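Local coordinates for protein magnesium-protoporphyrin O-methyltransferase (Synechocystis sp., PDB 4QDJ) that transfers a methyl group from S-adenosyl-L-methionine to magnesium-protoporphyrin IX, giving its 13-monomethyl ester in chlorophyll biosynthesis, at residues I149-A153 with I201-F207; R158-F164 with S222-V228. All coordinates share one frame; numbering follows the deposited sequence. Where two conformers were deposited one is given.

From the N terminus, the chain enters interaction 1 at 149-153, on helix 142-155, and then interaction 2 at 158-164, on the strand that follows. Helix 195-204 comes next, and its end, 201-207, returns to helix 142-155, closing the loop of interaction 1. After strand 207-216, the segment 222-228 pairs with strand 159-164 and closes interaction 2. The two loops therefore cross. Interaction 1 joins two helices, and interaction 2 joins two neighbouring strands of the sheet, 159-164 and 221-229. The helices lie on the Leu-160 and Leu-162 side of those strands: Leu-202 packs on Leu-160 and Ile-149 on Leu-162. Just past the second helix, the Phe-207 ring lies against the Val-228 backbone.

Interaction 1. Residues I149-A153 with I201-F207; sequences ISHLA and ILGDNGF
Asn-205 bridges the two segments through its carboxamide. In the Ser-150 conformer described, Asn-205 ND2 donates to Ser-150 OG at 3.0 Å, with the hydroxyl oxygen close to the amide plane and the N-H...O angle at 156°. A second bond runs from Asn-205 ND2 to Ile-201 O, 2.8 Å away, reaching that carbonyl from above its plane. On the other arm of the amide, a water donates both to Asn-205 OD1 and to Ser-150 O, each at 2.7 Å. Bonds at both ends of the amide would hold its rotation about CB-CG. Apolar contacts flank this polar centre. Toward the start of the segments, Ile-149 CG2 meets Ile-201 CG2 at 3.7 Å and Leu-202 CD2 at 3.8 Å, the side chains crossing at about a right angle. Farther along, Ala-153 CB touches Asn-205 CB. Ala-153 CB also lies 3.7 Å from Phe-207 CE1. This is where helix 195-204 ends, and it does so in a Schellman motif: Phe-207 N bonds to Leu-202 O, and Gly-206 N to Gly-203 O. Gly-206 is the C-prime residue, with a positive phi of 89°; a side chain there would press on the preceding carbonyl oxygen. The turn leads directly into strand 207-216, bringing Phe-207 back toward helix 142-155. In the second shell, the same conformer of Ser-150 OG also bonds to Ser-146 O, one turn earlier in its own helix. Beneath the helices, Leu-202 rests on Leu-162 of the central sheet, while Phe-207 packs on Ala-227 and Arg-229 of strand 221-229.

Interaction 2. Residues R158-F164 with S222-V228; sequences RRLILSF and SRILEAV
Leu-160, Leu-162 and Phe-164 pair with Ala-227, Leu-225 and Arg-223 through six backbone hydrogen bonds, two per pair. The antiparallel strands run at 163°, and this pairing sets the reversed strand 221-229 against the last parallel strand of the class I methyltransferase sheet. Apolar contacts follow on one face, where Phe-164 CG sits between the backbone N and the carbonyl carbon (chi1 61°), which swings the ring over the neighbouring strand. Arg-223 CB lies over the Phe-164 ring face in a CH-pi contact, 4.2 Å from the centroid, while Leu-225 CD1 meets the ring edge at 3.8 Å from Phe-164 CE1. Charge gathers on the other face: Arg-159 NH1 meets Glu-226 OE2 at 3.0 Å in a salt bridge, the oxygen in the guanidinium plane and the bond nearly straight (167°). Arg-159 NH1 also binds Asp-58, and Glu-226 OE2 also binds Arg-211. A leucine in place of Arg-159 would probably leave Asp-58 without this counter-charge and weaken the hold on Glu-226. Alternating acids and arginines thus probably offset one another's charge in this buried setting, tying helix 35-58 and strand 207-216 to the strand pair.

Interaction 1. Residues I149-A153 with I201-F207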
# COMPACT_ATOMS: atom_id res chain seq x y z
N ILE A 149 0.28 11.91 -1.24
CA ILE A 149 1.65 11.65 -1.67
C ILE A 149 2.62 12.62 -1.01
O ILE A 149 3.70 12.22 -0.56
CB ILE A 149 1.78 11.74 -3.21
CG1 ILE A 149 1.02 10.58 -3.86
CG2 ILE A 149 3.24 11.70 -3.62
CD1 ILE A 149 0.90 10.71 -5.36
N SER A 150 2.24 13.89 -0.93
CA SER A 150 3.08 14.90 -0.30
C SER A 150 3.32 14.58 1.18
O SER A 150 4.42 14.75 1.69
CB SER A 150 2.48 16.29 -0.46
OG SER A 150 2.44 16.67 -1.82
N HIS A 151 2.29 14.09 1.86
CA HIS A 151 2.45 13.73 3.26
C HIS A 151 3.36 12.51 3.42
O HIS A 151 4.24 12.49 4.27
CB HIS A 151 1.12 13.47 3.95
CG HIS A 151 1.25 13.18 5.41
ND1 HIS A 151 1.48 14.17 6.34
CD2 HIS A 151 1.23 12.02 6.10
CE1 HIS A 151 1.57 13.63 7.54
NE2 HIS A 151 1.43 12.32 7.42
N LEU A 152 3.13 11.50 2.58
CA LEU A 152 3.96 10.30 2.61
C LEU A 152 5.42 10.64 2.32
O LEU A 152 6.33 10.09 2.94
CB LEU A 152 3.44 9.26 1.62
CG LEU A 152 2.08 8.64 1.94
CD1 LEU A 152 1.64 7.72 0.83
CD2 LEU A 152 2.14 7.90 3.27
N ALA A 153 5.63 11.56 1.38
CA ALA A 153 6.97 12.00 1.03
C ALA A 153 7.68 12.61 2.23
O ALA A 153 8.89 12.43 2.41
CB ALA A 153 6.92 12.99 -0.12
N ILE A 201 3.94 15.36 -9.02
CA ILE A 201 3.78 15.48 -7.57
C ILE A 201 5.03 14.97 -6.84
O ILE A 201 5.49 15.59 -5.89
CB ILE A 201 2.54 14.70 -7.08
CG1 ILE A 201 1.28 15.27 -7.73
CG2 ILE A 201 2.43 14.75 -5.57
CD1 ILE A 201 0.10 14.33 -7.69
N LEU A 202 5.57 13.85 -7.31
CA LEU A 202 6.79 13.31 -6.73
C LEU A 202 7.96 14.27 -6.91
O LEU A 202 8.75 14.49 -5.99
CB LEU A 202 7.11 11.93 -7.32
CG LEU A 202 6.19 10.80 -6.85
CD1 LEU A 202 6.38 9.55 -7.70
CD2 LEU A 202 6.43 10.50 -5.38
N GLY A 203 8.07 14.84 -8.11
CA GLY A 203 9.10 15.81 -8.41
C GLY A 203 8.99 17.06 -7.55
O GLY A 203 10.00 17.59 -7.08
N ASP A 204 7.76 17.52 -7.33
CA ASP A 204 7.52 18.69 -6.49
C ASP A 204 7.97 18.45 -5.05
O ASP A 204 8.31 19.40 -4.34
CB ASP A 204 6.03 19.07 -6.52
CG ASP A 204 5.60 19.68 -7.84
OD1 ASP A 204 6.48 20.11 -8.62
OD2 ASP A 204 4.38 19.72 -8.10
N ASN A 205 7.96 17.19 -4.63
CA ASN A 205 8.36 16.84 -3.28
C ASN A 205 9.82 16.43 -3.16
O ASN A 205 10.26 15.98 -2.10
CB ASN A 205 7.45 15.74 -2.72
CG ASN A 205 6.09 16.27 -2.32
OD1 ASN A 205 5.92 16.82 -1.23
ND2 ASN A 205 5.10 16.10 -3.19
N GLY A 206 10.57 16.59 -4.25
CA GLY A 206 12.01 16.37 -4.23
C GLY A 206 12.44 14.95 -4.53
O GLY A 206 13.53 14.53 -4.14
N PHE A 207 11.59 14.21 -5.23
CA PHE A 207 11.88 12.82 -5.57
C PHE A 207 12.05 12.62 -7.07
O PHE A 207 11.32 13.21 -7.87
CB PHE A 207 10.78 11.89 -5.05
CG PHE A 207 10.82 11.67 -3.57
CD1 PHE A 207 10.39 12.66 -2.70
CD2 PHE A 207 11.26 10.46 -3.05
CE1 PHE A 207 10.41 12.45 -1.33
CE2 PHE A 207 11.28 10.25 -1.68
CZ PHE A 207 10.86 11.25 -0.82
O HOH W 1 6.63 16.31 1.35

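Interaction 2. Residues R158-F164 with S222-V228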
# COMPACT_ATOMS: atom_id res chain seq x y z
N ARG A 158 14.44 8.57 2.34
CA ARG A 158 15.14 8.21 1.11
C ARG A 158 14.24 7.77 -0.04
O ARG A 158 14.46 8.17 -1.18
CB ARG A 158 16.17 7.11 1.39
CG ARG A 158 17.12 6.85 0.23
CD ARG A 158 18.14 5.78 0.58
NE ARG A 158 17.49 4.50 0.87
CZ ARG A 158 17.23 3.58 -0.05
NH1 ARG A 158 17.55 3.78 -1.31
NH2 ARG A 158 16.64 2.45 0.31
N ARG A 159 13.23 6.96 0.25
CA ARG A 159 12.49 6.30 -0.82
C ARG A 159 10.98 6.22 -0.59
O ARG A 159 10.52 5.93 0.51
CB ARG A 159 13.08 4.90 -1.05
CG ARG A 159 12.31 4.06 -2.05
CD ARG A 159 13.06 2.79 -2.41
NE ARG A 159 13.40 2.00 -1.23
CZ ARG A 159 14.06 0.85 -1.27
NH1 ARG A 159 14.44 0.34 -2.43
NH2 ARG A 159 14.33 0.20 -0.15
N LEU A 160 10.23 6.47 -1.66
CA LEU A 160 8.78 6.33 -1.66
C LEU A 160 8.37 5.44 -2.83
O LEU A 160 8.72 5.72 -3.97
CB LEU A 160 8.12 7.70 -1.77
CG LEU A 160 6.59 7.76 -1.84
CD1 LEU A 160 5.96 7.06 -0.64
CD2 LEU A 160 6.12 9.21 -1.92
N ILE A 161 7.65 4.37 -2.53
CA ILE A 161 7.16 3.48 -3.57
C ILE A 161 5.63 3.54 -3.62
O ILE A 161 4.98 3.40 -2.59
CB ILE A 161 7.61 2.02 -3.33
CG1 ILE A 161 9.13 1.92 -3.46
CG2 ILE A 161 6.93 1.07 -4.31
CD1 ILE A 161 9.70 0.62 -2.96
N LEU A 162 5.09 3.78 -4.81
CA LEU A 162 3.64 3.92 -4.98
C LEU A 162 3.15 3.03 -6.11
O LEU A 162 3.88 2.75 -7.06
CB LEU A 162 3.28 5.36 -5.35
CG LEU A 162 3.74 6.52 -4.47
CD1 LEU A 162 3.38 7.84 -5.13
CD2 LEU A 162 3.12 6.42 -3.08
N SER A 163 1.90 2.60 -6.02
CA SER A 163 1.23 2.00 -7.17
C SER A 163 -0.13 2.63 -7.37
O SER A 163 -0.78 3.08 -6.42
CB SER A 163 1.13 0.47 -7.04
OG SER A 163 0.20 0.10 -6.04
N PHE A 164 -0.57 2.69 -8.63
CA PHE A 164 -1.83 3.32 -8.98
C PHE A 164 -2.33 2.75 -10.30
O PHE A 164 -1.56 2.16 -11.06
CB PHE A 164 -1.66 4.84 -9.08
CG PHE A 164 -0.67 5.28 -10.13
CD1 PHE A 164 0.69 5.30 -9.87
CD2 PHE A 164 -1.11 5.68 -11.39
CE1 PHE A 164 1.59 5.70 -10.83
CE2 PHE A 164 -0.21 6.08 -12.36
CZ PHE A 164 1.15 6.09 -12.08
N SER A 222 -1.89 -2.14 -12.41
CA SER A 222 -1.17 -1.42 -11.37
C SER A 222 0.20 -0.98 -11.85
O SER A 222 1.08 -1.81 -12.11
CB SER A 222 -1.05 -2.28 -10.12
OG SER A 222 -0.62 -1.51 -9.01
N ARG A 223 0.36 0.33 -11.99
CA ARG A 223 1.64 0.93 -12.35
C ARG A 223 2.42 1.20 -11.08
O ARG A 223 1.91 1.82 -10.16
CB ARG A 223 1.39 2.23 -13.11
CG ARG A 223 2.64 3.01 -13.47
CD ARG A 223 3.50 2.28 -14.49
NE ARG A 223 4.47 3.18 -15.10
CZ ARG A 223 5.71 2.83 -15.45
NH1 ARG A 223 6.14 1.60 -15.24
NH2 ARG A 223 6.52 3.73 -16.00
N ILE A 224 3.66 0.73 -11.02
CA ILE A 224 4.47 0.86 -9.81
C ILE A 224 5.65 1.80 -10.05
O ILE A 224 6.39 1.64 -11.01
CB ILE A 224 5.02 -0.51 -9.36
CG1 ILE A 224 3.94 -1.59 -9.46
CG2 ILE A 224 5.58 -0.43 -7.95
CD1 ILE A 224 4.46 -3.00 -9.30
N LEU A 225 5.80 2.79 -9.18
CA LEU A 225 6.92 3.72 -9.27
C LEU A 225 7.76 3.70 -8.00
O LEU A 225 7.23 3.80 -6.90
CB LEU A 225 6.42 5.15 -9.50
CG LEU A 225 5.57 5.42 -10.75
CD1 LEU A 225 5.16 6.88 -10.80
CD2 LEU A 225 6.32 5.02 -12.01
N GLU A 226 9.07 3.55 -8.17
CA GLU A 226 10.01 3.74 -7.07
C GLU A 226 10.59 5.14 -7.19
O GLU A 226 11.20 5.48 -8.20
CB GLU A 226 11.14 2.71 -7.13
CG GLU A 226 12.19 2.89 -6.05
CD GLU A 226 13.38 1.98 -6.23
OE1 GLU A 226 13.84 1.82 -7.38
OE2 GLU A 226 13.87 1.41 -5.22
N ALA A 227 10.37 5.95 -6.16
CA ALA A 227 10.88 7.31 -6.15
C ALA A 227 11.96 7.45 -5.08
O ALA A 227 11.81 6.95 -3.96
CB ALA A 227 9.75 8.30 -5.90
N VAL A 228 13.05 8.11 -5.43
CA VAL A 228 14.17 8.29 -4.51
C VAL A 228 14.48 9.77 -4.32
O VAL A 228 14.50 10.54 -5.29
CB VAL A 228 15.42 7.53 -4.99
CG1 VAL A 228 16.63 7.88 -4.14
CG2 VAL A 228 15.16 6.02 -4.96
O HOH W 2 16.86 2.15 -4.01